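Local coordinates for catabolite control protein A (Lactococcus lactis, PDB 2O20) that probably acts as a global regulator of carbon catabolite repression and activation, binding DNA to switch transcription of its target genes down or up, at residues N95-N100 with L116-D121; K174-G179 with Q203-E208; G253-M258 with P285-V290; E113-L116 with G122-Y125. The protein carries 1 engineered substitution. All coordinates share one frame; numbering follows the deposited sequence.

Contact 1 (N95-N100 with L116-D121); sequences NMILAN and LSKQVD
Ile97 and Val120, which meet across this contact, lie on the same side of the plane of the Phe115 ring, while Ala99 lies on the opposite side; Ile97 CG2 reaches the rim of that ring, 3.9 Å from Phe115 CE1. The contact itself is made by aliphatic carbon and the end of a lysine, with no hydrogen bond across it. Ile97 and Lys118 meet tip to tip, Ile97 CD1 lying 3.8 Å from Lys118 CD. The lysine chain is extended beyond CG, which brings NZ alongside both methyls of the isoleucine, 4.1 Å from Ile97 CG2. Behind this pair Val120 contributes one methyl, its CG1 being 4.2 Å from Ile97 CD1. Val120 is turned inward by a Schellman motif that ends helix 105-118, with Gln119 at a positive phi (60°) and Val120 N probably bonded to Phe115 O. Lys118 is exposed, though it also packs on Asn95 of the second subunit, just as Leu98 meets Leu98 of that subunit. A helix end folded over the edge strand it follows is the first half of a beta-alpha-beta crossover, here in a parallel sheet of the LacI-family sugar-binding fold.

Contact 2 (K174-G179 with Q203-E208); sequences KLIDSG and QEALLE
Apolar packing carries this helix-to-helix contact, and nearly all of it passes through one methyl group, Ile176 CD1. It meets Ala205 CB at 4.1 Å and Leu206 CD2 at 4.3 Å, and so rests against two consecutive residues of helix 193-208. The isoleucine is placed for this by its first torsion: with chi1 at -73°, CG1 lies anti to the carbonyl carbon, and the onward chain is extended, so that CD1 becomes the far point of the side chain. Leu206 arrives less directly, since its CB leaves the backbone away from helix 164-177 and only the CD2 branch comes back within touch. Ala209 and Ile211 add further apolar surface around Ile176, while Thr172, earlier on the same helix, touches both Ala205 and Leu206.

A second kind of approach is methyl to backbone. Ile176 CD1 stands 3.5 Å from Ala205 O, closer than it comes to either side chain.

No hydrogen bond joins the two segments; those of 174-179 close its helix end. Gly179 N bonds to Ile176 O at 2.9 Å, and Gly179, at a phi of 94°, is the C-prime residue of a Schellman motif in which Asn180 N turns back to Leu175 O. An earlier turn of helix 164-177 is linked to segment 203-208 by Glu208 OE1, bonded to Tyr169 OH.

With no polar bond linking the two segments, their fit rests on shape and dispersion, and directional bonding between the helices comes from other pairs, such as Glu208 with Tyr169.

Contact 3 (G253-M258 with P285-V290); sequences GLLSAM and PTLTSV
The carbonyl oxygen of Pro285 takes a hydrogen bond from Thr283 OG1 and is also met by a methyl of the opposing helix, Leu255 CD2 standing 3.4 Å from Pro285 O. That leucine supplies the whole helix side of the contact. Its CG lies anti to the backbone N (chi1 -179°), which projects both methyls at segment 285-290 and lets them divide the work. CD1 goes to the ring of the cis-proline, 4.1 Å from Pro285 CG, the two side chains crossing at a slant. CD2 goes to Leu287 CG, also at 4.1 Å, and here the side chains slide past one another in opposite directions; Leu287 has two conformers, so this half is less certain. The hydroxyl Ser289 OG donates to Val290 O at 3.0 Å, from above the carbonyl plane. Ile271 touches both leucines and floors the cluster, and Thr288 and Val290 make backbone bonds with Ser273. Ser256, on the other side of the helix, packs on Tyr282 of the second subunit. Helix 248-260 thus covers edge strand 270-272 of a parallel sheet together with a segment running on beside that strand's end, helix-on-sheet packing as in the alpha/beta subdomains of the LacI-family sugar-binding fold.

Contact 4 (E113-L116 with G122-Y125); sequences ETFL and GIVY
Phe115 and Ile123 are brought together by matching first torsions, each with its outward branch anti to the carbonyl carbon: CG of Phe115 at chi1 -78° and CG1 of Ile123 at -67°. They belong to the second half of a beta-alpha-beta crossover, in which the chain leaves helix 105-118 through a short turn into strand 122-125, and the helix lies against the sheet. The ring torsion matters as well. At a chi2 of 5° the CD1 side of the ring lies nearly eclipsed with CA, and CD2 is swung to the far side of CG, where it meets the isoleucine. The two side chains cross at a slant, CG1 approaching the ring obliquely. The far end of the same ring reaches strand 95-100, so that one aromatic group spans from the edge strand, past the intervening strand 65-70, to strand 122-125. Leu116 contributes less: only its CD1 branch comes round to the strand. Leu138 of helix 132-141 and Thr143 also touch Ile123, which is buried, and backbone bonds of Ile123 to Pro144 and Val146 on one side, and of Gly122 and Val124 to strand 65-70 on the other, hold the strand in the sheet. The closest approach of the two segments is from Phe115 CD2 to Ile123 CG1, 4.0 Å, followed by Leu116 CD1 to Ile123 CD1 at 4.3 Å.

How the contacts relate
From the N terminus, contact 1 opens on strand 95-100 and closes just after helix 105-118; contact 4 opens on that helix before contact 1 has closed and ends on strand 122-125. The two therefore overlap along the chain, share Leu116, and join both strands of one crossover to its helix at the six-stranded sheet. Contact 2 follows in series, closing a helix-strand-helix passage between 174-179 and 203-208. Contact 3 comes last, joining helix 248-260 to the loop that leads into strand 289-291. Contacts 2 and 3 touch through Lys174 and Thr288 at the four-stranded sheet, across the chain's centre from contacts 1 and 4; nearest atoms of contacts 1 and 2 are about 31 Å apart.

Contact 1 (N95-N100 with L116-D121)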
loop_
_atom_site.group_PDB
_atom_site.type_symbol
_atom_site.label_atom_id
_atom_site.label_comp_id
_atom_site.label_asym_id
_atom_site.label_seq_id
_atom_site.Cartn_x
_atom_site.Cartn_y
_atom_site.Cartn_z
ATOM N N ASN D 95 20.611 9.379 -7.969
ATOM C CA ASN D 95 19.299 10.034 -7.831
ATOM C C ASN D 95 18.210 9.104 -8.345
ATOM O O ASN D 95 18.405 8.392 -9.328
ATOM C CB ASN D 95 19.245 11.358 -8.610
ATOM C CG ASN D 95 20.306 12.344 -8.187
ATOM O OD1 ASN D 95 20.946 12.965 -9.040
ATOM N ND2 ASN D 95 20.482 12.516 -6.900
ATOM N N MET D 96 17.051 9.115 -7.685
ATOM C CA MET D 96 15.885 8.293 -8.065
ATOM C C MET D 96 14.719 9.237 -8.399
ATOM O O MET D 96 14.427 10.133 -7.610
ATOM C CB MET D 96 15.427 7.439 -6.873
ATOM C CG MET D 96 16.321 6.280 -6.500
ATOM S SD MET D 96 15.910 4.819 -7.444
ATOM C CE MET D 96 14.219 4.564 -6.892
ATOM N N ILE D 97 14.064 9.029 -9.539
ATOM C CA ILE D 97 12.854 9.774 -9.892
ATOM C C ILE D 97 11.733 8.768 -10.054
ATOM O O ILE D 97 11.862 7.814 -10.835
ATOM C CB ILE D 97 13.005 10.582 -11.221
ATOM C CG1 ILE D 97 14.165 11.583 -11.150
ATOM C CG2 ILE D 97 11.687 11.315 -11.564
ATOM C CD1 ILE D 97 14.533 12.222 -12.499
ATOM N N LEU D 98 10.629 8.946 -9.333
ATOM C CA LEU D 98 9.519 8.021 -9.470
ATOM C C LEU D 98 8.365 8.693 -10.215
ATOM O O LEU D 98 8.019 9.834 -9.925
ATOM C CB LEU D 98 9.024 7.547 -8.094
ATOM C CG LEU D 98 10.013 6.961 -7.072
ATOM C CD1 LEU D 98 9.253 6.572 -5.817
ATOM C CD2 LEU D 98 10.765 5.767 -7.602
ATOM N N ALA D 99 7.745 7.969 -11.134
ATOM C CA ALA D 99 6.629 8.524 -11.890
ATOM C C ALA D 99 5.477 7.529 -11.912
ATOM O O ALA D 99 5.690 6.342 -12.141
ATOM C CB ALA D 99 7.071 8.840 -13.267
ATOM N N ASN D 100 4.261 8.022 -11.684
ATOM C CA ASN D 100 3.057 7.197 -11.736
ATOM C C ASN D 100 2.441 7.276 -13.127
ATOM O O ASN D 100 2.177 8.378 -13.627
ATOM C CB ASN D 100 2.010 7.710 -10.738
ATOM C CG ASN D 100 2.474 7.603 -9.283
ATOM O OD1 ASN D 100 2.728 6.499 -8.757
ATOM N ND2 ASN D 100 2.608 8.753 -8.633
ATOM N N LEU D 116 13.703 11.240 -20.798
ATOM C CA LEU D 116 14.666 11.386 -21.901
ATOM C C LEU D 116 15.168 12.829 -21.998
ATOM O O LEU D 116 16.338 13.049 -22.293
ATOM C CB LEU D 116 14.061 10.928 -23.250
ATOM C CG LEU D 116 14.005 9.425 -23.626
ATOM C CD1 LEU D 116 13.343 8.504 -22.572
ATOM C CD2 LEU D 116 13.294 9.241 -24.983
ATOM N N SER D 117 14.295 13.795 -21.707
ATOM C CA SER D 117 14.688 15.208 -21.677
ATOM C C SER D 117 15.548 15.557 -20.470
ATOM O O SER D 117 16.455 16.385 -20.588
ATOM C CB SER D 117 13.470 16.146 -21.719
ATOM O OG SER D 117 13.101 16.582 -20.419
ATOM N N LYS D 118 15.250 14.961 -19.311
ATOM C CA LYS D 118 16.102 15.114 -18.124
ATOM C C LYS D 118 17.417 14.360 -18.255
ATOM O O LYS D 118 18.282 14.510 -17.417
ATOM C CB LYS D 118 15.408 14.617 -16.869
ATOM C CG LYS D 118 14.336 15.513 -16.319
ATOM C CD LYS D 118 13.655 14.810 -15.160
ATOM C CE LYS D 118 12.427 15.543 -14.688
ATOM N NZ LYS D 118 11.508 14.625 -13.911
ATOM N N GLN D 119 17.563 13.552 -19.299
ATOM C CA GLN D 119 18.772 12.767 -19.525
ATOM C C GLN D 119 19.031 11.794 -18.352
ATOM O O GLN D 119 20.156 11.688 -17.827
ATOM C CB GLN D 119 19.990 13.677 -19.773
ATOM C CG GLN D 119 20.004 14.401 -21.122
ATOM C CD GLN D 119 21.071 15.476 -21.174
ATOM O OE1 GLN D 119 22.118 15.299 -21.793
ATOM N NE2 GLN D 119 20.835 16.577 -20.473
ATOM N N VAL D 120 17.990 11.084 -17.936
ATOM C CA VAL D 120 18.212 9.978 -17.000
ATOM C C VAL D 120 19.182 8.987 -17.665
ATOM O O VAL D 120 19.255 8.852 -18.916
ATOM C CB VAL D 120 16.899 9.284 -16.511
ATOM C CG1 VAL D 120 15.889 10.312 -16.001
ATOM C CG2 VAL D 120 16.304 8.390 -17.585
ATOM N N ASP D 121 19.941 8.322 -16.805
ATOM C CA ASP D 121 20.997 7.412 -17.199
ATOM C C ASP D 121 20.485 5.976 -17.395
ATOM O O ASP D 121 21.122 5.164 -18.069
ATOM C CB ASP D 121 22.121 7.469 -16.156
ATOM C CG ASP D 121 22.730 8.850 -16.040
ATOM O OD1 ASP D 121 23.509 9.187 -16.930
ATOM O OD2 ASP D 121 22.389 9.636 -15.118
#

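Contact 2 (K174-G179 with Q203-E208)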
loop_
_atom_site.group_PDB
_atom_site.type_symbol
_atom_site.label_atom_id
_atom_site.label_comp_id
_atom_site.label_asym_id
_atom_site.label_seq_id
_atom_site.Cartn_x
_atom_site.Cartn_y
_atom_site.Cartn_z
ATOM N N LYS D 174 -2.869 -27.521 -6.947
ATOM C CA LYS D 174 -3.274 -27.485 -5.558
ATOM C C LYS D 174 -4.806 -27.522 -5.406
ATOM O O LYS D 174 -5.338 -28.192 -4.524
ATOM C CB LYS D 174 -2.698 -26.224 -4.901
ATOM C CG LYS D 174 -2.999 -26.101 -3.436
ATOM C CD LYS D 174 -2.132 -25.042 -2.771
ATOM C CE LYS D 174 -2.623 -24.746 -1.398
ATOM N NZ LYS D 174 -2.345 -25.869 -0.468
ATOM N N LEU D 175 -5.512 -26.802 -6.265
ATOM C CA LEU D 175 -6.984 -26.780 -6.214
ATOM C C LEU D 175 -7.559 -28.110 -6.769
ATOM O O LEU D 175 -8.593 -28.604 -6.305
ATOM C CB LEU D 175 -7.526 -25.591 -7.005
ATOM C CG LEU D 175 -7.149 -24.216 -6.434
ATOM C CD1 LEU D 175 -7.496 -23.084 -7.381
ATOM C CD2 LEU D 175 -7.794 -24.000 -5.082
ATOM N N ILE D 176 -6.895 -28.673 -7.763
ATOM C CA ILE D 176 -7.274 -30.015 -8.273
ATOM C C ILE D 176 -7.159 -31.028 -7.142
ATOM O O ILE D 176 -8.049 -31.837 -6.929
ATOM C CB ILE D 176 -6.404 -30.434 -9.480
ATOM C CG1 ILE D 176 -6.827 -29.616 -10.697
ATOM C CG2 ILE D 176 -6.558 -31.967 -9.810
ATOM C CD1 ILE D 176 -5.879 -29.649 -11.814
ATOM N N ASP D 177 -6.068 -30.956 -6.391
ATOM C CA ASP D 177 -5.807 -31.939 -5.355
ATOM C C ASP D 177 -6.734 -31.845 -4.145
ATOM O O ASP D 177 -6.852 -32.827 -3.410
ATOM C CB ASP D 177 -4.321 -31.929 -4.955
ATOM C CG ASP D 177 -3.398 -32.463 -6.077
ATOM O OD1 ASP D 177 -3.891 -33.059 -7.063
ATOM O OD2 ASP D 177 -2.169 -32.284 -5.974
ATOM N N SER D 178 -7.406 -30.703 -3.949
ATOM C CA SER D 178 -8.447 -30.575 -2.933
ATOM C C SER D 178 -9.856 -30.852 -3.493
ATOM O O SER D 178 -10.860 -30.573 -2.838
ATOM C CB SER D 178 -8.366 -29.202 -2.220
ATOM O OG SER D 178 -8.441 -28.114 -3.145
ATOM N N GLY D 179 -9.928 -31.432 -4.699
ATOM C CA GLY D 179 -11.188 -31.900 -5.263
ATOM C C GLY D 179 -11.950 -30.956 -6.172
ATOM O O GLY D 179 -13.075 -31.264 -6.574
ATOM N N GLN D 203 -3.613 -24.698 -18.053
ATOM C CA GLN D 203 -4.073 -25.731 -18.972
ATOM C C GLN D 203 -3.354 -27.070 -18.832
ATOM O O GLN D 203 -3.991 -28.129 -18.943
ATOM C CB GLN D 203 -3.955 -25.236 -20.413
ATOM C CG GLN D 203 -5.015 -24.191 -20.792
ATOM C CD GLN D 203 -4.640 -23.459 -22.069
ATOM O OE1 GLN D 203 -3.480 -23.513 -22.514
ATOM N NE2 GLN D 203 -5.596 -22.779 -22.662
ATOM N N GLU D 204 -2.045 -27.008 -18.610
ATOM C CA GLU D 204 -1.215 -28.173 -18.310
ATOM C C GLU D 204 -1.731 -28.933 -17.077
ATOM O O GLU D 204 -1.864 -30.150 -17.105
ATOM C CB GLU D 204 0.202 -27.673 -18.069
ATOM C CG GLU D 204 1.282 -28.713 -17.844
ATOM C CD GLU D 204 2.661 -28.074 -17.761
ATOM O OE1 GLU D 204 3.165 -27.612 -18.823
ATOM O OE2 GLU D 204 3.242 -28.020 -16.647
ATOM N N ALA D 205 -2.044 -28.206 -16.001
ATOM C CA ALA D 205 -2.608 -28.829 -14.798
ATOM C C ALA D 205 -3.965 -29.507 -15.074
ATOM O O ALA D 205 -4.179 -30.652 -14.661
ATOM C CB ALA D 205 -2.712 -27.811 -13.660
ATOM N N LEU D 206 -4.868 -28.824 -15.778
ATOM C CA LEU D 206 -6.200 -29.387 -16.095
ATOM C C LEU D 206 -6.081 -30.685 -16.922
ATOM O O LEU D 206 -6.713 -31.684 -16.611
ATOM C CB LEU D 206 -7.067 -28.383 -16.862
ATOM C CG LEU D 206 -7.424 -27.070 -16.126
ATOM C CD1 LEU D 206 -8.393 -26.236 -16.944
ATOM C CD2 LEU D 206 -8.021 -27.333 -14.742
ATOM N N LEU D 207 -5.308 -30.609 -17.993
ATOM C CA LEU D 207 -4.988 -31.763 -18.860
ATOM C C LEU D 207 -4.511 -33.027 -18.138
ATOM O O LEU D 207 -4.931 -34.150 -18.462
ATOM C CB LEU D 207 -3.896 -31.345 -19.815
ATOM C CG LEU D 207 -4.325 -30.931 -21.207
ATOM C CD1 LEU D 207 -3.259 -30.049 -21.873
ATOM C CD2 LEU D 207 -4.484 -32.192 -21.987
ATOM N N GLU D 208 -3.610 -32.852 -17.185
ATOM C CA GLU D 208 -3.057 -33.983 -16.448
ATOM C C GLU D 208 -4.074 -34.621 -15.513
ATOM O O GLU D 208 -3.957 -35.807 -15.200
ATOM C CB GLU D 208 -1.818 -33.579 -15.676
ATOM C CG GLU D 208 -0.603 -33.265 -16.539
ATOM C CD GLU D 208 0.533 -32.686 -15.702
ATOM O OE1 GLU D 208 0.338 -32.594 -14.471
ATOM O OE2 GLU D 208 1.586 -32.307 -16.259
#

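Contact 3 (G253-M258 with P285-V290)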
loop_
_atom_site.group_PDB
_atom_site.type_symbol
_atom_site.label_atom_id
_atom_site.label_comp_id
_atom_site.label_asym_id
_atom_site.label_seq_id
_atom_site.Cartn_x
_atom_site.Cartn_y
_atom_site.Cartn_z
ATOM N N GLY D 253 -10.382 -8.629 -3.326
ATOM C CA GLY D 253 -11.735 -8.263 -3.731
ATOM C C GLY D 253 -12.693 -9.430 -3.898
ATOM O O GLY D 253 -13.828 -9.377 -3.397
ATOM N N LEU D 254 -12.236 -10.493 -4.559
ATOM C CA LEU D 254 -12.997 -11.741 -4.726
ATOM C C LEU D 254 -13.333 -12.360 -3.372
ATOM O O LEU D 254 -14.496 -12.707 -3.116
ATOM C CB LEU D 254 -12.213 -12.765 -5.584
ATOM C CG LEU D 254 -12.997 -14.025 -5.969
ATOM C CD1 LEU D 254 -14.093 -13.636 -6.919
ATOM C CD2 LEU D 254 -12.114 -15.089 -6.571
ATOM N N LEU D 255 -12.347 -12.409 -2.481
ATOM C CA LEU D 255 -12.560 -12.945 -1.118
ATOM C C LEU D 255 -13.562 -12.108 -0.326
ATOM O O LEU D 255 -14.484 -12.672 0.277
ATOM C CB LEU D 255 -11.230 -13.072 -0.346
ATOM C CG LEU D 255 -11.270 -13.631 1.086
ATOM C CD1 LEU D 255 -11.871 -14.999 1.095
ATOM C CD2 LEU D 255 -9.886 -13.672 1.678
ATOM N N SER D 256 -13.419 -10.784 -0.357
ATOM C CA SER D 256 -14.333 -9.873 0.300
ATOM C C SER D 256 -15.770 -10.148 -0.118
ATOM O O SER D 256 -16.691 -10.172 0.715
ATOM C CB SER D 256 -14.011 -8.369 0.005
ATOM O OG SER D 256 -12.905 -7.901 0.777
ATOM N N ALA D 257 -15.965 -10.276 -1.412
ATOM C CA ALA D 257 -17.324 -10.493 -1.943
ATOM C C ALA D 257 -17.907 -11.867 -1.581
ATOM O O ALA D 257 -19.088 -11.953 -1.216
ATOM C CB ALA D 257 -17.331 -10.243 -3.435
ATOM N N MET D 258 -17.103 -12.935 -1.660
ATOM C CA MET D 258 -17.521 -14.258 -1.203
ATOM C C MET D 258 -17.954 -14.213 0.254
ATOM O O MET D 258 -19.037 -14.685 0.597
ATOM C CB MET D 258 -16.417 -15.302 -1.409
ATOM C CG MET D 258 -16.075 -15.569 -2.881
ATOM S SD MET D 258 -17.536 -16.156 -3.786
ATOM C CE MET D 258 -16.804 -16.358 -5.413
ATOM N N PRO D 285 -10.812 -13.955 6.146
ATOM C CA PRO D 285 -9.799 -15.005 6.396
ATOM C C PRO D 285 -8.456 -14.785 5.703
ATOM O O PRO D 285 -8.358 -14.031 4.723
ATOM C CB PRO D 285 -10.456 -16.288 5.831
ATOM C CG PRO D 285 -11.551 -15.884 5.087
ATOM C CD PRO D 285 -12.040 -14.546 5.605
ATOM N N THR D 286 -7.438 -15.450 6.222
ATOM C CA THR D 286 -6.107 -15.378 5.647
ATOM C C THR D 286 -6.055 -15.980 4.243
ATOM O O THR D 286 -6.766 -16.943 3.919
ATOM C CB THR D 286 -5.022 -16.011 6.563
ATOM O OG1 THR D 286 -5.276 -17.405 6.734
ATOM C CG2 THR D 286 -4.970 -15.326 7.887
ATOM N N LEU D 287 -5.281 -15.322 3.399
ATOM C CA LEU D 287 -5.296 -15.557 1.965
ATOM C C LEU D 287 -4.115 -16.408 1.467
ATOM O O LEU D 287 -2.950 -15.984 1.505
ATOM C CB LEU D 287 -5.315 -14.202 1.232
ATOM C CG LEU D 287 -6.164 -14.063 -0.038
ATOM C CD1 LEU D 287 -5.922 -12.690 -0.688
ATOM C CD2 LEU D 287 -5.941 -15.170 -1.057
ATOM N N THR D 288 -4.411 -17.597 0.964
ATOM C CA THR D 288 -3.396 -18.426 0.307
ATOM C C THR D 288 -2.837 -17.730 -0.950
ATOM O O THR D 288 -3.580 -17.159 -1.739
ATOM C CB THR D 288 -3.980 -19.828 -0.058
ATOM O OG1 THR D 288 -4.325 -20.519 1.139
ATOM C CG2 THR D 288 -2.983 -20.689 -0.829
ATOM N N SER D 289 -1.522 -17.780 -1.138
ATOM C CA SER D 289 -0.908 -17.036 -2.255
ATOM C C SER D 289 0.423 -17.648 -2.713
ATOM O O SER D 289 1.194 -18.141 -1.903
ATOM C CB SER D 289 -0.665 -15.562 -1.839
ATOM O OG SER D 289 -0.455 -14.719 -2.945
ATOM N N VAL D 290 0.687 -17.564 -4.014
ATOM C CA VAL D 290 2.059 -17.576 -4.516
ATOM C C VAL D 290 2.811 -16.402 -3.853
ATOM O O VAL D 290 2.326 -15.251 -3.848
ATOM C CB VAL D 290 2.091 -17.424 -6.071
ATOM C CG1 VAL D 290 3.506 -17.158 -6.606
ATOM C CG2 VAL D 290 1.449 -18.639 -6.737
#

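Contact 4 (E113-L116 with G122-Y125)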
loop_
_atom_site.group_PDB
_atom_site.type_symbol
_atom_site.label_atom_id
_atom_site.label_comp_id
_atom_site.label_asym_id
_atom_site.label_seq_id
_atom_site.Cartn_x
_atom_site.Cartn_y
_atom_site.Cartn_z
ATOM N N GLU D 113 9.186 11.014 -22.126
ATOM C CA GLU D 113 9.651 12.285 -22.666
ATOM C C GLU D 113 10.353 13.085 -21.593
ATOM O O GLU D 113 11.424 13.640 -21.823
ATOM C CB GLU D 113 8.487 13.112 -23.233
ATOM C CG GLU D 113 7.924 12.558 -24.518
ATOM C CD GLU D 113 6.800 13.404 -25.118
ATOM O OE1 GLU D 113 6.210 14.261 -24.408
ATOM O OE2 GLU D 113 6.508 13.197 -26.319
ATOM N N THR D 114 9.735 13.144 -20.418
ATOM C CA THR D 114 10.305 13.880 -19.307
ATOM C C THR D 114 11.625 13.247 -18.868
ATOM O O THR D 114 12.586 13.972 -18.605
ATOM C CB THR D 114 9.319 13.989 -18.142
ATOM O OG1 THR D 114 8.131 14.653 -18.598
ATOM C CG2 THR D 114 9.918 14.797 -17.002
ATOM N N PHE D 115 11.677 11.910 -18.806
ATOM C CA PHE D 115 12.921 11.176 -18.482
ATOM C C PHE D 115 14.038 11.406 -19.516
ATOM O O PHE D 115 15.175 11.700 -19.158
ATOM C CB PHE D 115 12.655 9.650 -18.382
ATOM C CG PHE D 115 11.994 9.188 -17.089
ATOM C CD1 PHE D 115 11.559 10.075 -16.110
ATOM C CD2 PHE D 115 11.773 7.839 -16.898
ATOM C CE1 PHE D 115 10.941 9.615 -14.944
ATOM C CE2 PHE D 115 11.154 7.364 -15.750
ATOM C CZ PHE D 115 10.749 8.258 -14.761
ATOM N N LEU D 116 13.703 11.240 -20.798
ATOM C CA LEU D 116 14.666 11.386 -21.901
ATOM C C LEU D 116 15.168 12.829 -21.998
ATOM O O LEU D 116 16.338 13.049 -22.293
ATOM C CB LEU D 116 14.061 10.928 -23.250
ATOM C CG LEU D 116 14.005 9.425 -23.626
ATOM C CD1 LEU D 116 13.343 8.504 -22.572
ATOM C CD2 LEU D 116 13.294 9.241 -24.983
ATOM N N GLY D 122 19.336 5.676 -16.802
ATOM C CA GLY D 122 18.746 4.356 -16.860
ATOM C C GLY D 122 17.304 4.378 -16.362
ATOM O O GLY D 122 16.927 5.258 -15.600
ATOM N N ILE D 123 16.509 3.421 -16.839
ATOM C CA ILE D 123 15.064 3.326 -16.551
ATOM C C ILE D 123 14.705 1.927 -16.020
ATOM O O ILE D 123 15.098 0.922 -16.590
ATOM C CB ILE D 123 14.209 3.662 -17.849
ATOM C CG1 ILE D 123 14.389 5.130 -18.217
ATOM C CG2 ILE D 123 12.735 3.406 -17.642
ATOM C CD1 ILE D 123 13.979 5.495 -19.627
ATOM N N VAL D 124 13.939 1.888 -14.936
ATOM C CA VAL D 124 13.249 0.679 -14.503
ATOM C C VAL D 124 11.764 0.846 -14.828
ATOM O O VAL D 124 11.148 1.825 -14.416
ATOM C CB VAL D 124 13.387 0.450 -12.991
ATOM C CG1 VAL D 124 12.632 -0.820 -12.553
ATOM C CG2 VAL D 124 14.871 0.402 -12.564
ATOM N N TYR D 125 11.218 -0.106 -15.589
ATOM C CA TYR D 125 9.808 -0.088 -15.973
ATOM C C TYR D 125 9.011 -1.184 -15.288
ATOM O O TYR D 125 9.393 -2.346 -15.312
ATOM C CB TYR D 125 9.668 -0.286 -17.478
ATOM C CG TYR D 125 8.229 -0.358 -17.945
ATOM C CD1 TYR D 125 7.532 0.788 -18.297
ATOM C CD2 TYR D 125 7.554 -1.583 -17.995
ATOM C CE1 TYR D 125 6.205 0.723 -18.698
ATOM C CE2 TYR D 125 6.210 -1.656 -18.399
ATOM C CZ TYR D 125 5.548 -0.515 -18.739
ATOM O OH TYR D 125 4.218 -0.603 -19.157
#